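Local coordinates for AlyGC (Glaciecola chathamensis, PDB 5GKD), which cleaves alginate as a polysaccharide lyase of family 6, probably by beta-elimination at its calcium-containing site, at residues A[557-562]-A[651-656]; A[592-597]-A[601-606]; A[434-439]-A[542-547]. All coordinates share one frame; numbering follows the deposited sequence.

Contact 1 of 3, residues A[557-562]-A[651-656]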
loop_
_atom_site.group_PDB
_atom_site.type_symbol
_atom_site.label_atom_id
_atom_site.label_comp_id
_atom_site.label_asym_id
_atom_site.label_seq_id
_atom_site.Cartn_x
_atom_site.Cartn_y
_atom_site.Cartn_z
ATOM N N ILE A 557 -17.130 18.894 -0.824
ATOM C CA ILE A 557 -17.563 19.032 -2.214
ATOM C C ILE A 557 -18.096 17.712 -2.757
ATOM O O ILE A 557 -18.956 17.698 -3.642
ATOM C CB ILE A 557 -16.416 19.565 -3.080
ATOM C CG1 ILE A 557 -16.945 19.949 -4.465
ATOM C CG2 ILE A 557 -15.300 18.522 -3.193
ATOM C CD1 ILE A 557 -15.995 20.807 -5.271
ATOM N N ASN A 558 -17.603 16.589 -2.244
ATOM C CA ASN A 558 -18.078 15.272 -2.628
ATOM C C ASN A 558 -17.919 14.369 -1.408
ATOM O O ASN A 558 -17.412 14.789 -0.364
ATOM C CB ASN A 558 -17.322 14.770 -3.862
ATOM C CG ASN A 558 -18.123 13.786 -4.685
ATOM O OD1 ASN A 558 -18.674 12.821 -4.160
ATOM N ND2 ASN A 558 -18.202 14.033 -5.981
ATOM N N HIS A 559 -18.368 13.129 -1.533
ATOM C CA HIS A 559 -18.366 12.272 -0.362
ATOM C C HIS A 559 -16.966 11.703 -0.081
ATOM O O HIS A 559 -16.051 11.782 -0.904
ATOM C CB HIS A 559 -19.419 11.167 -0.506
ATOM C CG HIS A 559 -19.077 10.082 -1.479
ATOM N ND1 HIS A 559 -18.173 9.076 -1.191
ATOM C CD2 HIS A 559 -19.579 9.795 -2.703
ATOM C CE1 HIS A 559 -18.108 8.241 -2.212
ATOM N NE2 HIS A 559 -18.947 8.656 -3.145
ATOM N N SER A 560 -16.799 11.180 1.137
ATOM C CA SER A 560 -15.555 10.540 1.567
ATOM C C SER A 560 -14.361 11.487 1.449
ATOM O O SER A 560 -13.282 11.098 1.010
ATOM C CB SER A 560 -15.291 9.248 0.782
ATOM O OG SER A 560 -16.346 8.328 0.948
ATOM N N TYR A 561 -14.549 12.734 1.852
ATOM C CA TYR A 561 -13.469 13.712 1.890
ATOM C C TYR A 561 -12.909 13.683 3.303
ATOM O O TYR A 561 -13.477 14.283 4.215
ATOM C CB TYR A 561 -13.978 15.097 1.516
ATOM C CG TYR A 561 -12.917 16.115 1.168
ATOM C CD1 TYR A 561 -11.610 15.991 1.625
ATOM C CD2 TYR A 561 -13.227 17.202 0.361
ATOM C CE1 TYR A 561 -10.652 16.928 1.295
ATOM C CE2 TYR A 561 -12.275 18.131 0.022
ATOM C CZ TYR A 561 -10.999 17.998 0.490
ATOM O OH TYR A 561 -10.059 18.936 0.148
ATOM N N HIS A 562 -11.785 12.990 3.476
ATOM C CA HIS A 562 -11.186 12.785 4.785
ATOM C C HIS A 562 -10.234 13.911 5.138
ATOM O O HIS A 562 -9.606 14.524 4.271
ATOM C CB HIS A 562 -10.437 11.460 4.821
ATOM C CG HIS A 562 -11.218 10.328 4.241
ATOM N ND1 HIS A 562 -12.379 9.859 4.816
ATOM C CD2 HIS A 562 -11.017 9.582 3.132
ATOM C CE1 HIS A 562 -12.860 8.872 4.082
ATOM N NE2 HIS A 562 -12.052 8.684 3.056
ATOM N N GLY A 651 -22.893 9.659 9.154
ATOM C CA GLY A 651 -22.987 9.488 7.717
ATOM C C GLY A 651 -23.240 8.043 7.332
ATOM O O GLY A 651 -22.775 7.108 7.980
ATOM N N LYS A 652 -23.989 7.863 6.245
ATOM C CA LYS A 652 -24.323 6.517 5.791
ATOM C C LYS A 652 -23.111 5.737 5.295
ATOM O O LYS A 652 -23.221 4.529 5.109
ATOM C CB LYS A 652 -25.374 6.574 4.676
ATOM C CG LYS A 652 -24.823 7.020 3.324
ATOM C CD LYS A 652 -25.900 7.039 2.223
ATOM C CE LYS A 652 -25.320 7.579 0.908
ATOM N NZ LYS A 652 -26.299 8.362 0.071
ATOM N N ARG A 653 -21.977 6.381 5.057
ATOM C CA ARG A 653 -20.802 5.651 4.606
ATOM C C ARG A 653 -19.863 5.272 5.742
ATOM O O ARG A 653 -18.867 4.585 5.495
ATOM C CB ARG A 653 -20.057 6.457 3.536
ATOM C CG ARG A 653 -20.895 6.647 2.286
ATOM C CD ARG A 653 -20.167 7.410 1.206
ATOM N NE ARG A 653 -21.131 7.935 0.244
ATOM C CZ ARG A 653 -21.470 7.316 -0.879
ATOM N NH1 ARG A 653 -20.905 6.158 -1.194
ATOM N NH2 ARG A 653 -22.365 7.861 -1.685
ATOM N N ASN A 654 -20.172 5.676 6.976
ATOM C CA ASN A 654 -19.369 5.337 8.152
ATOM C C ASN A 654 -19.808 3.955 8.614
ATOM O O ASN A 654 -20.779 3.797 9.353
ATOM C CB ASN A 654 -19.535 6.394 9.241
ATOM C CG ASN A 654 -18.731 6.090 10.497
ATOM O OD1 ASN A 654 -17.848 5.237 10.501
ATOM N ND2 ASN A 654 -19.044 6.795 11.576
ATOM N N LYS A 655 -19.090 2.929 8.158
ATOM C CA LYS A 655 -19.494 1.562 8.470
ATOM C C LYS A 655 -19.398 1.259 9.960
ATOM O O LYS A 655 -20.113 0.378 10.442
ATOM C CB LYS A 655 -18.658 0.570 7.663
ATOM C CG LYS A 655 -18.902 0.648 6.168
ATOM C CD LYS A 655 -17.901 -0.169 5.383
ATOM C CE LYS A 655 -17.876 0.279 3.930
ATOM N NZ LYS A 655 -17.397 -0.784 3.016
ATOM N N SER A 656 -18.552 1.986 10.699
ATOM C CA SER A 656 -18.433 1.792 12.142
ATOM C C SER A 656 -19.688 2.213 12.892
ATOM O O SER A 656 -19.900 1.755 14.019
ATOM C CB SER A 656 -17.240 2.577 12.693
ATOM O OG SER A 656 -17.499 3.984 12.723
#

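Contact 2 of 3, residues A[592-597]-A[601-606]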
loop_
_atom_site.group_PDB
_atom_site.type_symbol
_atom_site.label_atom_id
_atom_site.label_comp_id
_atom_site.label_asym_id
_atom_site.label_seq_id
_atom_site.Cartn_x
_atom_site.Cartn_y
_atom_site.Cartn_z
ATOM N N LEU A 592 -6.809 5.852 11.138
ATOM C CA LEU A 592 -5.663 5.204 11.766
ATOM C C LEU A 592 -5.931 3.723 11.979
ATOM O O LEU A 592 -5.556 3.144 13.003
ATOM C CB LEU A 592 -5.321 5.853 13.100
ATOM C CG LEU A 592 -4.490 7.130 13.204
ATOM C CD1 LEU A 592 -3.714 7.469 11.956
ATOM C CD2 LEU A 592 -5.321 8.279 13.670
ATOM N N ASN A 593 -6.590 3.102 11.009
ATOM C CA ASN A 593 -7.098 1.742 11.118
ATOM C C ASN A 593 -6.751 0.914 9.888
ATOM O O ASN A 593 -7.558 0.095 9.436
ATOM C CB ASN A 593 -8.610 1.758 11.312
ATOM C CG ASN A 593 -9.327 2.358 10.130
ATOM O OD1 ASN A 593 -8.735 3.117 9.364
ATOM N ND2 ASN A 593 -10.588 1.992 9.944
ATOM N N LYS A 594 -5.551 1.101 9.327
ATOM C CA LYS A 594 -5.189 0.399 8.096
ATOM C C LYS A 594 -4.689 -1.028 8.314
ATOM O O LYS A 594 -4.713 -1.824 7.371
ATOM C CB LYS A 594 -4.128 1.190 7.329
ATOM C CG LYS A 594 -4.568 2.593 6.976
ATOM C CD LYS A 594 -5.971 2.559 6.355
ATOM C CE LYS A 594 -6.520 3.941 6.044
ATOM N NZ LYS A 594 -5.957 4.558 4.815
ATOM N N GLU A 595 -4.227 -1.382 9.506
ATOM C CA GLU A 595 -3.525 -2.652 9.679
ATOM C C GLU A 595 -4.487 -3.718 10.195
ATOM O O GLU A 595 -4.445 -4.154 11.345
ATOM C CB GLU A 595 -2.330 -2.472 10.608
ATOM C CG GLU A 595 -1.629 -1.141 10.439
ATOM C CD GLU A 595 -1.141 -0.905 9.024
ATOM O OE1 GLU A 595 -0.787 -1.887 8.354
ATOM O OE2 GLU A 595 -1.098 0.259 8.587
ATOM N N THR A 596 -5.346 -4.164 9.296
ATOM C CA THR A 596 -6.400 -5.104 9.639
ATOM C C THR A 596 -5.979 -6.556 9.452
ATOM O O THR A 596 -6.823 -7.445 9.525
ATOM C CB THR A 596 -7.649 -4.815 8.810
ATOM O OG1 THR A 596 -7.277 -4.726 7.433
ATOM C CG2 THR A 596 -8.265 -3.491 9.222
ATOM N N ASP A 597 -4.702 -6.822 9.214
ATOM C CA ASP A 597 -4.228 -8.193 9.145
ATOM C C ASP A 597 -3.840 -8.763 10.515
ATOM O O ASP A 597 -3.314 -9.871 10.583
ATOM C CB ASP A 597 -3.065 -8.292 8.160
ATOM C CG ASP A 597 -1.949 -7.334 8.468
ATOM O OD1 ASP A 597 -2.133 -6.401 9.280
ATOM O OD2 ASP A 597 -0.870 -7.510 7.879
ATOM N N ILE A 601 0.356 -4.857 14.462
ATOM C CA ILE A 601 0.871 -3.609 13.914
ATOM C C ILE A 601 -0.182 -2.511 14.076
ATOM O O ILE A 601 -1.389 -2.764 13.999
ATOM C CB ILE A 601 1.277 -3.806 12.433
ATOM C CG1 ILE A 601 2.304 -4.940 12.291
ATOM C CG2 ILE A 601 1.876 -2.548 11.872
ATOM C CD1 ILE A 601 2.571 -5.343 10.871
ATOM N N TYR A 602 0.261 -1.272 14.291
ATOM C CA TYR A 602 -0.680 -0.162 14.416
ATOM C C TYR A 602 -0.045 1.107 13.849
ATOM O O TYR A 602 1.114 1.107 13.430
ATOM C CB TYR A 602 -1.172 -0.004 15.871
ATOM C CG TYR A 602 -0.136 0.186 16.959
ATOM C CD1 TYR A 602 0.585 -0.895 17.477
ATOM C CD2 TYR A 602 0.075 1.438 17.532
ATOM C CE1 TYR A 602 1.493 -0.722 18.524
ATOM C CE2 TYR A 602 0.987 1.622 18.567
ATOM C CZ TYR A 602 1.687 0.544 19.054
ATOM O OH TYR A 602 2.578 0.742 20.066
ATOM N N ASN A 603 -0.834 2.197 13.830
ATOM C CA ASN A 603 -0.534 3.397 13.053
ATOM C C ASN A 603 -0.141 4.619 13.876
ATOM O O ASN A 603 0.314 5.611 13.287
ATOM C CB ASN A 603 -1.743 3.793 12.186
ATOM C CG ASN A 603 -2.083 2.754 11.133
ATOM O OD1 ASN A 603 -3.223 2.280 11.054
ATOM N ND2 ASN A 603 -1.101 2.407 10.297
ATOM N N VAL A 604 -0.310 4.593 15.200
ATOM C CA VAL A 604 -0.095 5.780 16.024
ATOM C C VAL A 604 0.208 5.394 17.471
ATOM O O VAL A 604 -0.492 4.572 18.069
ATOM C CB VAL A 604 -1.312 6.732 15.957
ATOM C CG1 VAL A 604 -2.595 6.027 16.421
ATOM C CG2 VAL A 604 -1.061 7.996 16.782
ATOM N N GLU A 605 1.248 5.999 18.049
ATOM C CA GLU A 605 1.562 5.734 19.446
ATOM C C GLU A 605 0.703 6.582 20.385
ATOM O O GLU A 605 0.110 6.051 21.323
ATOM C CB GLU A 605 3.056 5.967 19.710
ATOM C CG GLU A 605 3.520 5.490 21.090
ATOM C CD GLU A 605 3.440 3.979 21.290
ATOM O OE1 GLU A 605 3.279 3.227 20.308
ATOM O OE2 GLU A 605 3.551 3.537 22.452
ATOM N N TYR A 606 0.638 7.895 20.152
ATOM C CA TYR A 606 -0.151 8.831 20.954
ATOM C C TYR A 606 -1.049 9.647 20.040
ATOM O O TYR A 606 -0.552 10.446 19.244
ATOM C CB TYR A 606 0.737 9.782 21.755
ATOM C CG TYR A 606 1.679 9.117 22.702
ATOM C CD1 TYR A 606 1.272 8.736 23.985
ATOM C CD2 TYR A 606 2.984 8.878 22.327
ATOM C CE1 TYR A 606 2.161 8.124 24.868
ATOM C CE2 TYR A 606 3.863 8.275 23.185
ATOM C CZ TYR A 606 3.450 7.894 24.443
ATOM O OH TYR A 606 4.367 7.302 25.259
HETATM O O HOH W 1 -3.627 2.182 14.775
HETATM O O HOH W 2 -4.596 0.079 12.153
HETATM O O HOH W 3 -3.104 -4.727 13.521
HETATM O O HOH W 4 -1.292 -5.889 11.965
#

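Contact 3 of 3, residues A[434-439]-A[542-547]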
loop_
_atom_site.group_PDB
_atom_site.type_symbol
_atom_site.label_atom_id
_atom_site.label_comp_id
_atom_site.label_asym_id
_atom_site.label_seq_id
_atom_site.Cartn_x
_atom_site.Cartn_y
_atom_site.Cartn_z
ATOM N N VAL A 434 14.972 15.756 14.532
ATOM C CA VAL A 434 14.995 17.206 14.356
ATOM C C VAL A 434 13.837 17.814 15.141
ATOM O O VAL A 434 12.686 17.374 15.021
ATOM C CB VAL A 434 14.902 17.596 12.874
ATOM C CG1 VAL A 434 14.883 19.135 12.735
ATOM C CG2 VAL A 434 16.055 17.019 12.085
ATOM N N ALA A 435 14.136 18.827 15.947
ATOM C CA ALA A 435 13.112 19.454 16.759
ATOM C C ALA A 435 12.332 20.467 15.938
ATOM O O ALA A 435 12.883 21.134 15.060
ATOM C CB ALA A 435 13.738 20.145 17.968
ATOM N N PHE A 436 11.040 20.583 16.231
ATOM C CA PHE A 436 10.231 21.613 15.595
ATOM C C PHE A 436 10.742 22.993 15.989
ATOM O O PHE A 436 10.980 23.260 17.167
ATOM C CB PHE A 436 8.768 21.470 15.999
ATOM C CG PHE A 436 8.025 20.398 15.253
ATOM C CD1 PHE A 436 7.808 20.497 13.889
ATOM C CD2 PHE A 436 7.490 19.319 15.931
ATOM C CE1 PHE A 436 7.103 19.505 13.208
ATOM C CE2 PHE A 436 6.773 18.344 15.261
ATOM C CZ PHE A 436 6.584 18.436 13.898
ATOM N N GLY A 437 10.918 23.869 15.001
ATOM C CA GLY A 437 11.336 25.223 15.301
ATOM C C GLY A 437 12.781 25.367 15.716
ATOM O O GLY A 437 13.156 26.408 16.264
ATOM N N SER A 438 13.605 24.355 15.468
ATOM C CA SER A 438 15.027 24.430 15.745
ATOM C C SER A 438 15.798 25.112 14.628
ATOM O O SER A 438 16.998 25.351 14.778
ATOM C CB SER A 438 15.583 23.021 15.949
ATOM O OG SER A 438 15.331 22.242 14.800
ATOM N N GLY A 439 15.150 25.396 13.508
ATOM C CA GLY A 439 15.749 26.074 12.378
ATOM C C GLY A 439 15.501 27.567 12.422
ATOM O O GLY A 439 15.468 28.176 13.498
ATOM N N ASN A 542 9.096 6.758 11.038
ATOM C CA ASN A 542 7.904 7.304 11.687
ATOM C C ASN A 542 7.766 8.804 11.374
ATOM O O ASN A 542 8.657 9.426 10.800
ATOM C CB ASN A 542 7.958 7.092 13.206
ATOM C CG ASN A 542 8.109 5.625 13.599
ATOM O OD1 ASN A 542 7.775 4.726 12.834
ATOM N ND2 ASN A 542 8.602 5.384 14.803
ATOM N N TYR A 543 6.644 9.399 11.776
ATOM C CA TYR A 543 6.439 10.830 11.570
ATOM C C TYR A 543 5.704 11.418 12.768
ATOM O O TYR A 543 5.103 10.702 13.564
ATOM C CB TYR A 543 5.665 11.126 10.260
ATOM C CG TYR A 543 4.242 10.649 10.297
ATOM C CD1 TYR A 543 3.925 9.318 10.047
ATOM C CD2 TYR A 543 3.219 11.513 10.620
ATOM C CE1 TYR A 543 2.627 8.875 10.106
ATOM C CE2 TYR A 543 1.908 11.077 10.667
ATOM C CZ TYR A 543 1.619 9.759 10.418
ATOM O OH TYR A 543 0.316 9.339 10.492
ATOM N N ARG A 544 5.750 12.747 12.870
ATOM C CA ARG A 544 5.061 13.520 13.893
ATOM C C ARG A 544 4.129 14.532 13.231
ATOM O O ARG A 544 4.490 15.164 12.236
ATOM C CB ARG A 544 6.067 14.258 14.799
ATOM C CG ARG A 544 6.934 13.361 15.660
ATOM C CD ARG A 544 8.144 14.089 16.218
ATOM N NE ARG A 544 9.211 14.221 15.230
ATOM C CZ ARG A 544 10.072 15.234 15.197
ATOM N NH1 ARG A 544 9.987 16.203 16.098
ATOM N NH2 ARG A 544 11.000 15.286 14.259
ATOM N N LEU A 545 2.935 14.703 13.799
ATOM C CA LEU A 545 1.963 15.668 13.298
ATOM C C LEU A 545 1.360 16.426 14.476
ATOM O O LEU A 545 0.768 15.812 15.368
ATOM C CB LEU A 545 0.873 14.962 12.475
ATOM C CG LEU A 545 -0.320 15.803 12.006
ATOM C CD1 LEU A 545 0.142 16.970 11.168
ATOM C CD2 LEU A 545 -1.315 14.946 11.242
ATOM N N ALA A 546 1.518 17.752 14.483
ATOM C CA ALA A 546 0.954 18.636 15.503
ATOM C C ALA A 546 0.078 19.683 14.830
ATOM O O ALA A 546 0.477 20.278 13.825
ATOM C CB ALA A 546 2.051 19.326 16.322
ATOM N N ILE A 547 -1.113 19.898 15.382
ATOM C CA ILE A 547 -2.104 20.813 14.825
ATOM C C ILE A 547 -2.621 21.687 15.959
ATOM O O ILE A 547 -3.207 21.175 16.919
ATOM C CB ILE A 547 -3.254 20.052 14.150
ATOM C CG1 ILE A 547 -2.719 19.262 12.957
ATOM C CG2 ILE A 547 -4.358 21.001 13.709
ATOM C CD1 ILE A 547 -3.726 18.379 12.337
#

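Contact 1 of 3, residues A[557-562]-A[651-656]
With CG of H559 set between its own backbone N and carbonyl carbon (chi1 73°) and the R653 chain extended from CG to NE, the imidazole of H559 and the guanidinium of R653 are laid flat on one another. Their planes are 6° apart and their centres 3.5 Å, a parallel stack in which CZ of R653 sits over the middle of the ring. The closest approach is CG of H559 to NE of R653, at 3.4 Å, while NH2 of R653 lies 3.5 Å from CD2 of H559 at the same face. The bond between ND1 of H559 and OG of S560, 2.9 Å long and in the ring plane, probably helps fix the rotation of the ring. Both segments are loops on the surface of the C-terminal parallel beta-helix: residues 557-562 connect strand 551-555 to strand 564-565, and the R653 loop follows strand 644-648 further along the solenoid. R653 occupies the third position of a type I turn from G651 to N654, closed by N of N654 bonding to O of G651 at 3.1 Å. Within 557-562, OD1 of N558 accepts from N of H559 at 2.7 Å, in the carbonyl plane. At the interface with the second subunit, L599 of that subunit packs on H559, and D598 of the same subunit forms a salt bridge with K655.

Contact 2 of 3, residues A[592-597]-A[601-606]
The side-chain amide of N603 reaches across to the 592-597 segment and is bonded there through both its oxygen and its nitrogen. Residues 592-595 and 601-604 run nearly antiparallel, 171° apart, as the arms of one loop between strands 590-592 and 606-610 of the C-terminal parallel beta-helix, so the contact closes a connection between neighbouring faces of the solenoid. Its tight part lies around N603. OD1 of N603 accepts the backbone N-H of K594 at 3.1 Å, the donor tilted somewhat from the carbonyl plane. ND2 of N603 gives a shorter bond, 2.7 Å, to OE2 of E595, which is met on its anti side; the carboxylate and amide planes are turned 67° apart. A bend at chi2 of E595 (-57°) folds the carboxylate back to this amide. A second bond from ND2 to O of S570 and a salt bridge from OE1 of E595 to R569 tie both groups to the loop before strand 572-578, in the preceding coil. Beside them, CG of L592 meets CG1 of V604 at 3.9 Å, an apolar contact against I575 of strand 572-578.

Toward I601, CG of E595 still meets CG2 of I601 at 4.0 Å, but the polar links run through water. Water 3 donates to O of E595 and to O of I601, spanning two carbonyls that could not bond to each other, and water 4 links OD1 of D597 to N of I601. Water also enters beside the amide: water 2 accepts from N of E595 and lies 2.8 Å from OD1 of N603, to which it can donate, while N of N603 donates to water 1 at 2.9 Å.

Contact 3 of 3, residues A[434-439]-A[542-547]
The carbonyl oxygen of V434 is gripped end-on by R544, whose two terminal nitrogens both donate to this one atom. NH2 of R544 is 2.8 Å from O of V434, with an N-H...O angle of 154°, and NH1 of R544 is 3.1 Å from it along a more bent path. The oxygen lies close to the guanidinium plane, at the edge between the two nitrogens; NH2 approaches in the carbonyl plane, whereas NH1 is tilted from it. A bend at chi3 (-79°) turns the end of the arginine chain to present this edge to V434. R544 belongs to strand 543-548 of the C-terminal right-handed parallel beta-helix, and the 434-439 segment is the loop that leads into strand 441-444 at the start of that solenoid, so the pair ties the incoming chain to the side of a coil more than 100 residues later. The ring of F436 and the arginine chain run alongside, pointing opposite ways. CE2 of F436 is 4.0 Å from NH1 of R544, the flat groups 46° apart, and any cation-pi attraction is long-range and weak. The phenyl ring also rests on T484 and T512 of neighbouring strands, and Y574 touches both F436 and R544. A type II turn from A435 to S438 presents the ring, with G437 at positive phi in its third position, and OG of S438 donates to O of A435 at 2.7 Å.

Overall arrangement
All three contacts belong to the C-terminal beta-helix, whose coils stack parallel strands between 441-444 and 724-725. Along the chain contact 3 closes before the others open, and contact 2 is nested inside the loop closed by contact 1. Contact 3 joins the entry loop to strand 543-548, which pairs with strand 572-578; the loop of contact 2 leads into 606-610, the next strand of that face, about 21 Å away centre to centre. Contact 1 lies about 20 Å from contact 2 and 30 Å from contact 3, again between centres. The solenoid thus meets the second subunit at contact 1 and the N-terminal, calcium-bearing part near contact 2, where the side chain of Y602 is about 12 Å from the calcium ion.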